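Local coordinates for protein endo-1,3-beta-glucanase, family GH16 (Zobellia galactanivorans, PDB 4BPZ) that probably hydrolyses internal beta-1,3 linkages of laminarin as the GH16 catalytic module of a longer marine laminarinase, and carries a bound calcium ion, at residues W30-I35 with T83-N88; D61-I66 with E248-R253; A102-K107 with T180-S185. The protein carries 1 engineered substitution. One frame throughout, in Å; residues are numbered along the deposited sequence. Where two conformers were deposited one is given.

Interaction 1: residues W30-I35 with T83-N88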
loop_
_atom_site.group_PDB
_atom_site.type_symbol
_atom_site.label_atom_id
_atom_site.label_comp_id
_atom_site.label_asym_id
_atom_site.label_seq_id
_atom_site.Cartn_x
_atom_site.Cartn_y
_atom_site.Cartn_z
ATOM N N TRP A 30 0.903 13.031 -4.250
ATOM C CA TRP A 30 1.577 11.732 -4.295
ATOM C C TRP A 30 3.044 11.917 -4.462
ATOM O O TRP A 30 3.498 12.699 -5.340
ATOM C CB TRP A 30 0.985 10.927 -5.495
ATOM C CG TRP A 30 -0.462 10.662 -5.360
ATOM C CD1 TRP A 30 -1.431 11.262 -6.081
ATOM C CD2 TRP A 30 -1.113 9.828 -4.378
ATOM N NE1 TRP A 30 -2.667 10.889 -5.679
ATOM C CE2 TRP A 30 -2.491 10.004 -4.602
ATOM C CE3 TRP A 30 -0.672 8.994 -3.334
ATOM C CZ2 TRP A 30 -3.464 9.360 -3.834
ATOM C CZ3 TRP A 30 -1.669 8.369 -2.556
ATOM C CH2 TRP A 30 -2.996 8.524 -2.793
ATOM N N HIS A 31 3.825 11.169 -3.692
ATOM C CA HIS A 31 5.297 11.112 -3.761
ATOM C C HIS A 31 5.707 9.727 -4.297
ATOM O O HIS A 31 5.173 8.718 -3.862
ATOM C CB HIS A 31 5.806 11.257 -2.313
ATOM C CG HIS A 31 7.291 11.063 -2.173
ATOM N ND1 HIS A 31 8.199 11.975 -2.576
ATOM C CD2 HIS A 31 7.995 9.986 -1.682
ATOM C CE1 HIS A 31 9.427 11.512 -2.336
ATOM N NE2 HIS A 31 9.319 10.315 -1.751
ATOM N N TYR A 32 6.646 9.705 -5.189
ATOM C CA TYR A 32 7.199 8.431 -5.689
ATOM C C TYR A 32 8.387 7.996 -4.893
ATOM O O TYR A 32 9.297 8.796 -4.621
ATOM C CB TYR A 32 7.640 8.575 -7.097
ATOM C CG TYR A 32 6.538 8.670 -8.110
ATOM C CD1 TYR A 32 5.962 9.853 -8.455
ATOM C CD2 TYR A 32 6.039 7.462 -8.662
ATOM C CE1 TYR A 32 4.935 9.861 -9.500
ATOM C CE2 TYR A 32 5.050 7.446 -9.572
ATOM C CZ TYR A 32 4.600 8.591 -10.078
ATOM O OH TYR A 32 3.595 8.609 -11.063
ATOM N N GLN A 33 8.451 6.697 -4.601
ATOM C CA GLN A 33 9.705 6.095 -4.141
ATOM C C GLN A 33 10.340 5.427 -5.290
ATOM O O GLN A 33 9.756 4.595 -6.015
ATOM C CB GLN A 33 9.396 5.097 -3.032
ATOM C CG GLN A 33 8.964 5.789 -1.764
ATOM C CD GLN A 33 8.808 4.782 -0.613
ATOM O OE1 GLN A 33 7.761 4.148 -0.404
ATOM N NE2 GLN A 33 9.908 4.599 0.176
ATOM N N VAL A 34 11.635 5.695 -5.466
ATOM C CA VAL A 34 12.454 5.089 -6.513
ATOM C C VAL A 34 13.774 4.545 -6.017
ATOM O O VAL A 34 14.384 3.675 -6.632
ATOM C CB VAL A 34 12.720 6.020 -7.744
ATOM C CG1 VAL A 34 11.397 6.616 -8.245
ATOM C CG2 VAL A 34 13.704 7.144 -7.424
ATOM N N ILE A 35 14.268 5.063 -4.880
ATOM C CA ILE A 35 15.582 4.639 -4.335
ATOM C C ILE A 35 15.365 3.313 -3.573
ATOM O O ILE A 35 14.570 3.287 -2.618
ATOM C CB ILE A 35 16.146 5.665 -3.370
ATOM C CG1 ILE A 35 16.423 7.005 -4.095
ATOM C CG2 ILE A 35 17.441 5.141 -2.736
ATOM C CD1 ILE A 35 16.587 8.153 -3.078
ATOM N N THR A 83 9.744 -3.728 -13.433
ATOM C CA THR A 83 9.515 -2.338 -12.933
ATOM C C THR A 83 8.091 -2.199 -12.498
ATOM O O THR A 83 7.166 -2.912 -12.979
ATOM C CB THR A 83 9.835 -1.305 -14.083
ATOM O OG1 THR A 83 8.949 -1.555 -15.151
ATOM C CG2 THR A 83 11.255 -1.341 -14.494
ATOM N N SER A 84 7.844 -1.277 -11.570
ATOM C CA SER A 84 6.520 -0.991 -11.057
ATOM C C SER A 84 6.558 0.433 -10.462
ATOM O O SER A 84 7.520 1.169 -10.697
ATOM C CB SER A 84 6.126 -2.068 -10.057
ATOM O OG SER A 84 4.806 -1.923 -9.655
ATOM N N ALA A 85 5.526 0.775 -9.699
ATOM C CA ALA A 85 5.516 2.058 -8.985
ATOM C C ALA A 85 5.076 1.807 -7.555
ATOM O O ALA A 85 4.324 0.883 -7.239
ATOM C CB ALA A 85 4.613 3.068 -9.649
ATOM N N ARG A 86 5.591 2.700 -6.692
ATOM C CA ARG A 86 5.311 2.708 -5.242
ATOM C C ARG A 86 5.032 4.196 -4.867
ATOM O O ARG A 86 5.986 4.983 -4.811
ATOM C CB ARG A 86 6.486 2.114 -4.441
ATOM C CG ARG A 86 6.309 2.148 -2.948
ATOM C CD ARG A 86 7.346 1.240 -2.328
ATOM N NE ARG A 86 7.404 1.385 -0.843
ATOM C CZ ARG A 86 7.611 0.370 -0.009
ATOM N NH1 ARG A 86 7.523 -0.884 -0.378
ATOM N NH2 ARG A 86 7.846 0.670 1.290
ATOM N N LEU A 87 3.799 4.512 -4.646
ATOM C CA LEU A 87 3.343 5.880 -4.312
ATOM C C LEU A 87 3.172 5.991 -2.812
ATOM O O LEU A 87 2.851 5.005 -2.135
ATOM C CB LEU A 87 2.026 6.188 -4.947
ATOM C CG LEU A 87 1.927 6.067 -6.449
ATOM C CD1 LEU A 87 0.527 6.450 -6.931
ATOM C CD2 LEU A 87 2.971 6.885 -7.129
ATOM N N ASN A 88 3.449 7.182 -2.284
ATOM C CA ASN A 88 3.146 7.515 -0.872
ATOM C C ASN A 88 2.304 8.742 -0.862
ATOM O O ASN A 88 2.592 9.698 -1.644
ATOM C CB ASN A 88 4.426 7.830 -0.067
ATOM C CG ASN A 88 5.452 6.726 0.027
ATOM O OD1 ASN A 88 5.257 5.553 -0.405
ATOM N ND2 ASN A 88 6.534 7.022 0.604
HETATM O O HOH W 1 7.567 4.563 -7.730
#
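H31 and N88 face each other as an antiparallel hydrogen-bonded pair. Two backbone bonds close the pair and a third follows: H31 N gives to N88 O at 2.8 Å, N88 N gives back to H31 O, and Q33 N continues the series to R86 O in a nearly straight bond. The axes of strands 30-32 and 86-88 stand 4.6 Å apart with 138° between their directions, a strongly twisted antiparallel pair. A water accepts from R86 N and lies within hydrogen-bonding distance of Q33 O, 2.8 Å away, bridging the two segments at Q33.

The polar side-chain bond joins R86 to Q33. R86 runs extended, with CG anti to the backbone N (chi1 177°), and R86 NE reaches Q33 OE1 at 2.8 Å. That oxygen lies in the guanidinium plane, whereas NE sits well above the plane of the Q33 amide. E123 completes the network, with a salt bridge to R86 NH2 and a bond from Q33 NE2. Because R86 lines the glycan pocket, Q33 acts as a second-shell residue that probably helps hold the R86 side chain in place.

Apolar contact occupies the face carrying Y32 and L87. Methyl CD2 of L87 lies over the Y32 ring, a CH-pi contact 3.6 Å from the centroid and 26° off its normal, displaced toward the rim. W30 CE3 meets L87 CB more loosely at 4.2 Å.

Strand 222-230 packs against Q33, R86 and N88, and L64 of strand 63-75 touches L87. Strand 30-32 pairs with strand 82-93 within the GH16 beta-jelly-roll.

Interaction 2: residues D61-I66 with E248-R253. With CA (calcium ion), chain E.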
loop_
_atom_site.group_PDB
_atom_site.type_symbol
_atom_site.label_atom_id
_atom_site.label_comp_id
_atom_site.label_asym_id
_atom_site.label_seq_id
_atom_site.Cartn_x
_atom_site.Cartn_y
_atom_site.Cartn_z
ATOM N N ASP A 61 -8.929 8.419 -17.900
ATOM C CA ASP A 61 -10.257 7.837 -17.905
ATOM C C ASP A 61 -10.898 7.678 -16.479
ATOM O O ASP A 61 -11.604 6.660 -16.254
ATOM C CB ASP A 61 -10.195 6.500 -18.717
ATOM C CG ASP A 61 -11.542 5.865 -19.055
ATOM O OD1 ASP A 61 -12.535 6.610 -19.293
ATOM O OD2 ASP A 61 -11.548 4.581 -19.229
ATOM N N GLY A 62 -10.567 8.564 -15.562
ATOM C CA GLY A 62 -11.093 8.562 -14.208
ATOM C C GLY A 62 -10.438 7.633 -13.213
ATOM O O GLY A 62 -10.868 7.584 -12.056
ATOM N N THR A 63 -9.309 6.974 -13.552
ATOM C CA THR A 63 -8.677 6.085 -12.640
ATOM C C THR A 63 -7.156 6.189 -12.721
ATOM O O THR A 63 -6.543 6.504 -13.788
ATOM C CB THR A 63 -9.048 4.592 -12.875
ATOM O OG1 THR A 63 -8.556 4.163 -14.130
ATOM C CG2 THR A 63 -10.478 4.307 -12.878
ATOM N N LEU A 64 -6.507 5.922 -11.582
ATOM C CA LEU A 64 -5.064 5.710 -11.524
ATOM C C LEU A 64 -4.772 4.285 -11.904
ATOM O O LEU A 64 -5.448 3.353 -11.457
ATOM C CB LEU A 64 -4.616 5.946 -10.028
ATOM C CG LEU A 64 -3.196 5.474 -9.717
ATOM C CD1 LEU A 64 -2.147 6.330 -10.410
ATOM C CD2 LEU A 64 -3.009 5.525 -8.221
ATOM N N LYS A 65 -3.720 4.087 -12.709
ATOM C CA LYS A 65 -3.182 2.768 -12.913
ATOM C C LYS A 65 -1.769 2.728 -12.422
ATOM O O LYS A 65 -0.951 3.644 -12.713
ATOM C CB LYS A 65 -3.119 2.419 -14.430
ATOM C CG LYS A 65 -4.466 2.167 -15.046
ATOM C CD LYS A 65 -5.255 3.436 -15.384
ATOM C CE LYS A 65 -6.336 3.163 -16.393
ATOM N NZ LYS A 65 -7.144 4.375 -16.606
ATOM N N ILE A 66 -1.439 1.677 -11.643
ATOM C CA ILE A 66 -0.058 1.292 -11.389
ATOM C C ILE A 66 0.159 0.031 -12.235
ATOM O O ILE A 66 -0.709 -0.856 -12.269
ATOM C CB ILE A 66 0.200 0.996 -9.876
ATOM C CG1 ILE A 66 -0.015 2.325 -9.133
ATOM C CG2 ILE A 66 1.585 0.433 -9.691
ATOM C CD1 ILE A 66 -0.050 2.122 -7.578
ATOM N N GLU A 248 -5.744 -0.915 -10.692
ATOM C CA GLU A 248 -6.513 0.231 -11.115
ATOM C C GLU A 248 -7.311 0.765 -9.936
ATOM O O GLU A 248 -8.105 0.055 -9.322
ATOM C CB GLU A 248 -7.463 -0.173 -12.237
ATOM C CG GLU A 248 -8.165 1.025 -12.789
ATOM C CD GLU A 248 -9.107 0.749 -13.941
ATOM O OE1 GLU A 248 -9.496 -0.410 -14.122
ATOM O OE2 GLU A 248 -9.475 1.698 -14.643
ATOM N N ILE A 249 -7.099 2.044 -9.636
ATOM C CA ILE A 249 -7.701 2.680 -8.450
ATOM C C ILE A 249 -8.600 3.820 -8.902
ATOM O O ILE A 249 -8.172 4.800 -9.520
ATOM C CB ILE A 249 -6.547 3.171 -7.505
ATOM C CG1 ILE A 249 -5.824 1.946 -6.988
ATOM C CG2 ILE A 249 -7.154 4.001 -6.399
ATOM C CD1 ILE A 249 -4.558 2.279 -6.384
ATOM N N ASP A 250 -9.884 3.699 -8.624
ATOM C CA ASP A 250 -10.872 4.737 -8.982
ATOM C C ASP A 250 -10.733 5.969 -8.106
ATOM O O ASP A 250 -10.810 7.108 -8.570
ATOM C CB ASP A 250 -12.266 4.096 -8.883
ATOM C CG ASP A 250 -13.360 5.031 -9.339
ATOM O OD1 ASP A 250 -13.115 5.955 -10.145
ATOM O OD2 ASP A 250 -14.504 4.810 -8.866
ATOM N N TYR A 251 -10.518 5.780 -6.796
ATOM C CA TYR A 251 -10.371 6.914 -5.933
ATOM C C TYR A 251 -9.693 6.442 -4.604
ATOM O O TYR A 251 -9.767 5.274 -4.249
ATOM C CB TYR A 251 -11.725 7.587 -5.546
ATOM C CG TYR A 251 -12.787 6.735 -4.954
ATOM C CD1 TYR A 251 -12.716 6.267 -3.637
ATOM C CD2 TYR A 251 -13.932 6.385 -5.711
ATOM C CE1 TYR A 251 -13.744 5.550 -3.050
ATOM C CE2 TYR A 251 -14.953 5.652 -5.147
ATOM C CZ TYR A 251 -14.892 5.242 -3.828
ATOM O OH TYR A 251 -15.891 4.483 -3.325
ATOM N N VAL A 252 -9.140 7.446 -3.950
ATOM C CA VAL A 252 -8.705 7.338 -2.510
ATOM C C VAL A 252 -9.447 8.438 -1.794
ATOM O O VAL A 252 -9.367 9.600 -2.242
ATOM C CB VAL A 252 -7.180 7.556 -2.396
ATOM C CG1 VAL A 252 -6.749 7.608 -0.933
ATOM C CG2 VAL A 252 -6.439 6.464 -3.146
ATOM N N ARG A 253 -10.116 8.116 -0.691
ATOM C CA ARG A 253 -10.779 9.138 0.130
ATOM C C ARG A 253 -10.399 8.872 1.594
ATOM O O ARG A 253 -10.425 7.734 2.041
ATOM C CB ARG A 253 -12.296 9.073 -0.024
ATOM C CG ARG A 253 -12.808 9.379 -1.438
ATOM C CD ARG A 253 -14.243 9.035 -1.603
ATOM N NE ARG A 253 -14.652 9.295 -2.978
ATOM C CZ ARG A 253 -15.758 8.812 -3.525
ATOM N NH1 ARG A 253 -16.619 8.133 -2.829
ATOM N NH2 ARG A 253 -15.955 9.067 -4.820
HETATM CA CA CA E . -12.171 8.127 -10.291
HETATM O O HOH W 2 -13.832 8.820 -8.713
#
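T63 and E248 meet through two side-chain torsions: chi1 of 65° puts T63 OG1 between its backbone N and carbonyl carbon, while E248 carries CG anti to its own backbone N (chi1 -174°) on an extended chain. The hydroxyl of T63 donates to E248 OE2 at 2.7 Å, using the anti lone pair of that oxygen. K65, bent at chi2, brings NZ back to T63 OG1 at 2.9 Å, so this one hydroxyl both gives and accepts. K65 NZ also hydrogen-bonds S60 OG. From E248 OE2, K65 NZ stays 4.1 Å away, too long for a salt bridge but near enough that its charge may stabilise the carboxylate.

The backbones pair in antiparallel fashion at L64 and I249, with L64 N bonded to I249 O and I249 N to L64 O, the latter at 171° at the hydrogen. Their side chains run abreast off the same face of the sheet, CD2 of L64 to CD1 of I249 at 4.0 Å.

Where the strand 244-255 turns a corner at D250, the two segments share the calcium ion. G62 O binds it at 2.3 Å, and D250 supplies both its carbonyl O and OD1, the carboxylate oxygen 2.4 Å from the metal. One water, E18 O and E20 OE2 complete the six ligands. D250 OD2 turns to a salt bridge with R101, so the carboxylate is held at both oxygens. The metal thus ties the turn just before strand 63-75 to the corner in strand 244-255.

Strand 96-103 borders the other edge of strand 244-255, with E248 bonded to K103 through the backbone, while L226 of strand 222-230 packs on I249 and I66.

Interaction 3: residues A102-K107 with T180-S185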
loop_
_atom_site.group_PDB
_atom_site.type_symbol
_atom_site.label_atom_id
_atom_site.label_comp_id
_atom_site.label_asym_id
_atom_site.label_seq_id
_atom_site.Cartn_x
_atom_site.Cartn_y
_atom_site.Cartn_z
ATOM N N ALA A 102 -10.965 -0.108 -6.055
ATOM C CA ALA A 102 -9.946 -0.587 -6.962
ATOM C C ALA A 102 -10.299 -1.928 -7.572
ATOM O O ALA A 102 -11.088 -2.680 -7.045
ATOM C CB ALA A 102 -8.604 -0.777 -6.158
ATOM N N LYS A 103 -9.591 -2.208 -8.681
ATOM C CA LYS A 103 -9.498 -3.493 -9.354
ATOM C C LYS A 103 -8.073 -3.951 -9.223
ATOM O O LYS A 103 -7.134 -3.174 -9.451
ATOM C CB LYS A 103 -9.871 -3.398 -10.834
ATOM C CG LYS A 103 -11.372 -3.294 -11.063
ATOM C CD LYS A 103 -11.672 -3.148 -12.566
ATOM C CE LYS A 103 -13.107 -2.879 -12.772
ATOM N NZ LYS A 103 -13.372 -2.884 -14.277
ATOM N N LEU A 104 -7.876 -5.223 -8.840
ATOM C CA LEU A 104 -6.553 -5.766 -8.523
ATOM C C LEU A 104 -5.911 -6.452 -9.730
ATOM O O LEU A 104 -6.655 -6.966 -10.605
ATOM C CB LEU A 104 -6.618 -6.719 -7.300
ATOM C CG LEU A 104 -7.288 -6.124 -6.087
ATOM C CD1 LEU A 104 -7.208 -7.110 -4.944
ATOM C CD2 LEU A 104 -6.758 -4.782 -5.676
ATOM N N PRO A 105 -4.599 -6.604 -9.769
ATOM C CA PRO A 105 -3.986 -7.396 -10.850
ATOM C C PRO A 105 -4.478 -8.835 -10.793
ATOM O O PRO A 105 -4.612 -9.436 -9.714
ATOM C CB PRO A 105 -2.476 -7.284 -10.531
ATOM C CG PRO A 105 -2.351 -6.159 -9.567
ATOM C CD PRO A 105 -3.642 -5.917 -8.896
ATOM N N SER A 106 -4.655 -9.435 -11.961
ATOM C CA SER A 106 -5.050 -10.864 -12.022
ATOM C C SER A 106 -3.906 -11.822 -12.137
ATOM O O SER A 106 -4.138 -13.024 -11.905
ATOM C CB SER A 106 -5.965 -11.091 -13.290
ATOM O OG SER A 106 -5.248 -10.818 -14.455
ATOM N N LYS A 107 -2.718 -11.383 -12.547
ATOM C CA LYS A 107 -1.703 -12.308 -12.959
ATOM C C LYS A 107 -0.915 -12.853 -11.808
ATOM O O LYS A 107 -0.613 -12.205 -10.792
ATOM C CB LYS A 107 -0.755 -11.690 -13.983
ATOM C CG LYS A 107 -1.494 -11.445 -15.329
ATOM C CD LYS A 107 -0.613 -10.826 -16.387
ATOM C CE LYS A 107 -1.394 -10.630 -17.700
ATOM N NZ LYS A 107 -0.517 -10.006 -18.727
ATOM N N THR A 180 -14.427 -12.377 -4.862
ATOM C CA THR A 180 -14.819 -12.797 -6.205
ATOM C C THR A 180 -14.531 -11.724 -7.230
ATOM O O THR A 180 -14.831 -10.552 -7.000
ATOM C CB THR A 180 -16.361 -13.071 -6.246
ATOM O OG1 THR A 180 -16.554 -14.179 -5.388
ATOM C CG2 THR A 180 -16.883 -13.316 -7.681
ATOM N N ASN A 181 -13.908 -12.119 -8.323
ATOM C CA ASN A 181 -13.632 -11.217 -9.419
ATOM C C ASN A 181 -12.907 -9.957 -8.971
ATOM O O ASN A 181 -13.283 -8.860 -9.333
ATOM C CB ASN A 181 -14.965 -10.870 -10.142
ATOM C CG ASN A 181 -14.738 -10.311 -11.551
ATOM O OD1 ASN A 181 -13.607 -10.340 -12.093
ATOM N ND2 ASN A 181 -15.781 -9.766 -12.130
ATOM N N ALA A 182 -11.786 -10.150 -8.237
ATOM C CA ALA A 182 -11.054 -8.987 -7.761
ATOM C C ALA A 182 -10.507 -8.144 -8.862
ATOM O O ALA A 182 -10.265 -6.947 -8.655
ATOM C CB ALA A 182 -9.939 -9.479 -6.841
ATOM N N SER A 183 -10.204 -8.749 -10.015
ATOM C CA SER A 183 -9.561 -8.075 -11.121
ATOM C C SER A 183 -10.580 -7.478 -12.090
ATOM O O SER A 183 -10.275 -6.470 -12.747
ATOM C CB SER A 183 -8.534 -8.976 -11.828
ATOM O OG SER A 183 -9.163 -10.010 -12.513
ATOM N N GLY A 184 -11.800 -7.982 -12.157
ATOM C CA GLY A 184 -12.755 -7.498 -13.148
ATOM C C GLY A 184 -13.864 -6.641 -12.581
ATOM O O GLY A 184 -14.617 -6.109 -13.363
ATOM N N SER A 185 -13.908 -6.519 -11.262
ATOM C CA SER A 185 -15.007 -5.775 -10.645
ATOM C C SER A 185 -14.319 -4.886 -9.576
ATOM O O SER A 185 -13.479 -5.344 -8.796
ATOM C CB SER A 185 -15.952 -6.710 -9.868
ATOM O OG SER A 185 -17.073 -5.989 -9.274
HETATM O O HOH W 3 -11.161 -5.354 -6.558
#
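K103 passes alongside the backbone of S183, G184 and S185 with its chain extended beyond CG, which is anti to the carbonyl carbon (chi1 -76°). The contact is made mostly by methylenes: K103 CG lies 3.7 Å from S185 C, and K103 CD is 3.6 Å from S183 O. K103 CE runs beside G184, and the amine end, K103 NZ, is 3.6 Å from G184 O. The aliphatic part of the lysine thus lies against peptide groups. L104 sends CD1 to A182 CB at 4.1 Å.

A straight hydrogen bond, L104 N to A182 O at 3.0 Å and 178°, joins the backbones, although the donor stands above the carbonyl plane. A water lies within hydrogen-bonding distance of both A182 O (2.8 Å) and A102 O (2.7 Å). These contacts fasten the loop between strands 170-178 and 187-193 of the GH16 jelly-roll to the end of strand 96-103, where that strand passes into a loop.

Chi1 of 69° sets S183 OG between its backbone N and carbonyl carbon, and there it touches S106 CB at 3.5 Å. S183 CB itself presses close on L104 O. N181 OD1 accepts a weak bond from G184 N. Beside the contact, F247 of strand 244-255 packs against A102 and L104.

In the fold
Interactions 1 and 2 alternate along the chain, and interaction 3 is nested inside the loop that interaction 2 closes. The centres of interactions 1 and 2 lie about 15 Å apart. Those of interactions 2 and 3 are about 13 Å apart. Neighbouring strands connect them: 82-93 lies beside 63-75, which pairs with 244-255, and that strand borders 96-103. Direct touches join interactions 1 and 2, as W30 meets V252 and A85 meets I66, and A102 CB packs on I249 CG1 between 2 and 3. Interactions 1 and 3 come no nearer than about 8 Å between nearest atoms. The strand order therefore runs from the glycan pocket at interaction 1, past the calcium site, to the loop at interaction 3.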